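Local coordinates for anaphase-promoting complex subunit cut9 (Schizosaccharomyces pombe, PDB 2XPI), which serves as a tetratricopeptide-repeat subunit of the anaphase-promoting complex, the E3 ubiquitin ligase that controls progression through mitosis and G1, at residues R318-F321 with I322-L325; V386-I389 with S390-R393. All blocks are in the same frame, centred on the assembly; numbering follows the deposited sequence.

Interaction 1: residues R318-F321 with I322-L325; sequences RSRF and IDVL
Asp323 OD2 approaches the guanidinium of Arg320 obliquely, with the guanidinium and carboxylate planes 64° apart. The ring of Phe321 receives the CA of Ser319 on one face, 3.7 Å above the plane and displaced toward the rim, while Phe316 meets it edge-to-face. These groups sit at the interhelical turn of TPR 7: Ser319 closes helix 305-317 in a Schellman motif, and Arg320, centre of an inverse gamma turn, is the N-cap residue of helix 321-334. Arg320 and Asp323 run side by side, three residues apart. Arg320 NH2 lies 2.9 Å from Asp323 OD2 in a salt bridge whose hydrogen bond is weak, the angle at hydrogen being 120°; Arg320 NE is 3.0 Å from the same OD2. Bends at chi2 (-93°) and chi3 bring NE and NH2 alongside that oxygen. Arg320 NH1 also makes a weak hydrogen bond to the carbonyl of Lys507, at the end of helix 491-507. With an alanine here, the Asp323 carboxylate would probably lose its charged mate, and the weak link to Lys507 O would go too. The first helical bonds are Val324 N to Arg320 O, 3.1 Å, and Leu325 N to Phe321 O, 3.2 Å. Val324 turns its CG2 onto the turn, 3.3 Å from Arg320 O.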
# COMPACT_ATOMS: atom_id res chain seq x y z
N ARG A 318 1.79 -3.52 40.85
CA ARG A 318 2.05 -3.09 42.23
C ARG A 318 1.47 -1.71 42.53
O ARG A 318 1.66 -1.17 43.61
CB ARG A 318 3.55 -3.04 42.51
CG ARG A 318 4.26 -4.38 42.63
CD ARG A 318 5.77 -4.19 42.53
NE ARG A 318 6.46 -5.42 42.13
CZ ARG A 318 7.76 -5.50 41.80
NH1 ARG A 318 8.53 -4.42 41.81
NH2 ARG A 318 8.29 -6.67 41.45
N SER A 319 0.82 -1.11 41.55
CA SER A 319 0.23 0.21 41.74
C SER A 319 1.24 1.32 42.04
O SER A 319 0.92 2.31 42.71
CB SER A 319 -0.83 0.16 42.84
OG SER A 319 -1.82 -0.81 42.53
N ARG A 320 2.46 1.16 41.53
CA ARG A 320 3.45 2.22 41.64
C ARG A 320 3.33 3.09 40.40
O ARG A 320 4.14 3.02 39.48
CB ARG A 320 4.85 1.62 41.71
CG ARG A 320 4.97 0.47 42.69
CD ARG A 320 5.41 0.95 44.04
NE ARG A 320 6.68 1.67 43.96
CZ ARG A 320 7.05 2.62 44.80
NH1 ARG A 320 6.24 2.97 45.79
NH2 ARG A 320 8.23 3.22 44.65
N PHE A 321 2.31 3.94 40.37
CA PHE A 321 1.98 4.68 39.18
C PHE A 321 2.95 5.79 38.76
O PHE A 321 3.05 6.11 37.58
CB PHE A 321 0.55 5.21 39.26
CG PHE A 321 -0.48 4.14 39.50
CD1 PHE A 321 -0.71 3.16 38.54
CD2 PHE A 321 -1.24 4.13 40.67
CE1 PHE A 321 -1.66 2.17 38.76
CE2 PHE A 321 -2.20 3.15 40.89
CZ PHE A 321 -2.41 2.17 39.95
N ILE A 322 3.65 6.40 39.71
CA ILE A 322 4.63 7.43 39.38
C ILE A 322 5.81 6.75 38.72
O ILE A 322 6.38 7.25 37.74
CB ILE A 322 5.16 8.15 40.64
CG1 ILE A 322 4.01 8.77 41.44
CG2 ILE A 322 6.18 9.22 40.28
CD1 ILE A 322 4.43 9.21 42.83
N ASP A 323 6.17 5.59 39.26
CA ASP A 323 7.26 4.82 38.67
C ASP A 323 6.96 4.43 37.22
O ASP A 323 7.80 4.62 36.35
CB ASP A 323 7.59 3.60 39.52
CG ASP A 323 8.19 3.99 40.86
OD1 ASP A 323 8.65 5.15 40.97
OD2 ASP A 323 8.18 3.15 41.80
N VAL A 324 5.76 3.89 36.99
CA VAL A 324 5.30 3.57 35.64
C VAL A 324 5.44 4.77 34.70
O VAL A 324 5.88 4.61 33.58
CB VAL A 324 3.83 3.07 35.61
CG1 VAL A 324 3.37 2.80 34.18
CG2 VAL A 324 3.65 1.83 36.47
N LEU A 325 5.08 5.97 35.16
CA LEU A 325 5.19 7.17 34.32
C LEU A 325 6.64 7.63 34.06
O LEU A 325 6.98 8.06 32.94
CB LEU A 325 4.35 8.31 34.90
CG LEU A 325 2.86 8.19 34.62
CD1 LEU A 325 2.03 9.23 35.41
CD2 LEU A 325 2.59 8.29 33.13

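Interaction 2: residues V386-I389 with S390-R393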
# COMPACT_ATOMS: atom_id res chain seq x y z
N VAL A 386 -12.48 13.45 32.63
CA VAL A 386 -13.24 14.68 32.41
C VAL A 386 -14.73 14.40 32.63
O VAL A 386 -15.59 15.30 32.60
CB VAL A 386 -12.91 15.26 31.01
CG1 VAL A 386 -14.14 15.72 30.27
CG2 VAL A 386 -11.89 16.37 31.15
N ASN A 387 -15.01 13.12 32.89
CA ASN A 387 -16.35 12.69 33.24
C ASN A 387 -17.40 12.90 32.17
O ASN A 387 -18.58 13.09 32.48
CB ASN A 387 -16.79 13.38 34.51
CG ASN A 387 -17.01 12.41 35.62
OD1 ASN A 387 -18.09 11.81 35.73
ND2 ASN A 387 -15.98 12.21 36.45
N LYS A 388 -16.99 12.87 30.91
CA LYS A 388 -17.94 12.92 29.81
C LYS A 388 -18.13 11.48 29.37
O LYS A 388 -17.46 11.00 28.48
CB LYS A 388 -17.40 13.78 28.67
CG LYS A 388 -17.62 15.27 28.87
CD LYS A 388 -16.97 16.08 27.77
CE LYS A 388 -17.56 17.50 27.66
NZ LYS A 388 -18.95 17.51 27.10
N ILE A 389 -19.05 10.80 30.03
CA ILE A 389 -19.14 9.35 29.93
C ILE A 389 -19.71 8.85 28.59
O ILE A 389 -19.27 7.82 28.07
CB ILE A 389 -19.94 8.79 31.14
CG1 ILE A 389 -19.32 9.31 32.43
CG2 ILE A 389 -19.98 7.27 31.11
CD1 ILE A 389 -17.85 8.94 32.58
N SER A 390 -20.67 9.58 28.03
CA SER A 390 -21.23 9.24 26.73
C SER A 390 -20.15 9.20 25.64
O SER A 390 -20.05 8.23 24.89
CB SER A 390 -22.32 10.25 26.33
OG SER A 390 -23.02 10.72 27.46
N GLU A 391 -19.35 10.26 25.54
CA GLU A 391 -18.37 10.32 24.47
C GLU A 391 -17.19 9.39 24.76
O GLU A 391 -16.53 8.89 23.84
CB GLU A 391 -17.96 11.77 24.17
CG GLU A 391 -17.90 12.68 25.38
CD GLU A 391 -19.26 13.20 25.84
OE1 GLU A 391 -19.85 14.05 25.13
OE2 GLU A 391 -19.75 12.77 26.92
N ALA A 392 -16.94 9.12 26.03
CA ALA A 392 -15.97 8.10 26.39
C ALA A 392 -16.46 6.74 25.90
O ALA A 392 -15.73 6.02 25.22
CB ALA A 392 -15.74 8.08 27.87
N ARG A 393 -17.71 6.38 26.22
CA ARG A 393 -18.26 5.13 25.73
C ARG A 393 -18.17 5.00 24.21
O ARG A 393 -17.73 3.97 23.71
CB ARG A 393 -19.71 4.93 26.14
CG ARG A 393 -20.29 3.64 25.57
CD ARG A 393 -21.29 3.02 26.50
NE ARG A 393 -22.60 3.65 26.39
CZ ARG A 393 -23.27 4.17 27.41
NH1 ARG A 393 -22.77 4.14 28.64
NH2 ARG A 393 -24.47 4.71 27.20
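Two backbone hydrogen bonds join Lys388 and Ile389 to the residues four places on, and they mark the start of helix 389-402, the second helix of TPR 9. Ala392 N donates to Lys388 O at 3.1 Å, and Arg393 N to Ile389 O at 2.8 Å with an N-H...O angle of 170°. Lys388 occupies the N-cap position, directly after Asn387, whose positive phi (63°) ends the run of helical backbone angles from helix 373-385; the two residues thus make the tight corner between the paired helices of the repeat.

The charged pair is looser. Lys388 and Glu391 cross obliquely, and Lys388 NZ stays 4.1 Å from Glu391 OE1, beyond salt-bridge range, so any attraction is probably diffuse. The lysine chain is extended through chi2 and chi3 and turns only at its last torsion, whereas the glutamate bends at chi2 (-80°), which brings its carboxylate back beside the root of the lysine, Glu391 OE2 lying 3.1 Å from Lys388 CB.

The remaining contacts are van der Waals packing. Glu391 CG lies 3.5 Å from Lys388 CB, so the aliphatic parts of the two chains meet. Tyr383 of helix 373-385 touches Lys388, Glu391 and Ala392, and Ile389 rests on Leu384 of that helix, so helix 389-402 packs on helix 373-385. Arg393 and Ile389 also reach helix 407-420, Arg393 touching Phe413, Phe417 and Glu420, and Ile389 touching Glu420. CB of the buried Ala392 sits 3.4 Å from Lys388 O.

Both contacts mark the same point in a repeat, the turn between its two helices. Interaction 1 comes first along the chain, in TPR 7 between helices 305-317 and 321-334; interaction 2 follows in TPR 9 between helices 373-385 and 389-402. Their centres are 25 Å apart and their nearest atoms about 15 Å, so they do not touch. Interaction 1 is partly buried, beside the end of helix 491-507, the loop at Thr508 and Gln509 and a basic side chain of another protein chain; interaction 2 is a surface contact that no other chain of the assembly touches. TPR 7 belongs to the homodimerizing repeats 1-7, whereas TPR 9 lies in sequence between TPR 8 and TPR 10-13, which bind hcn1.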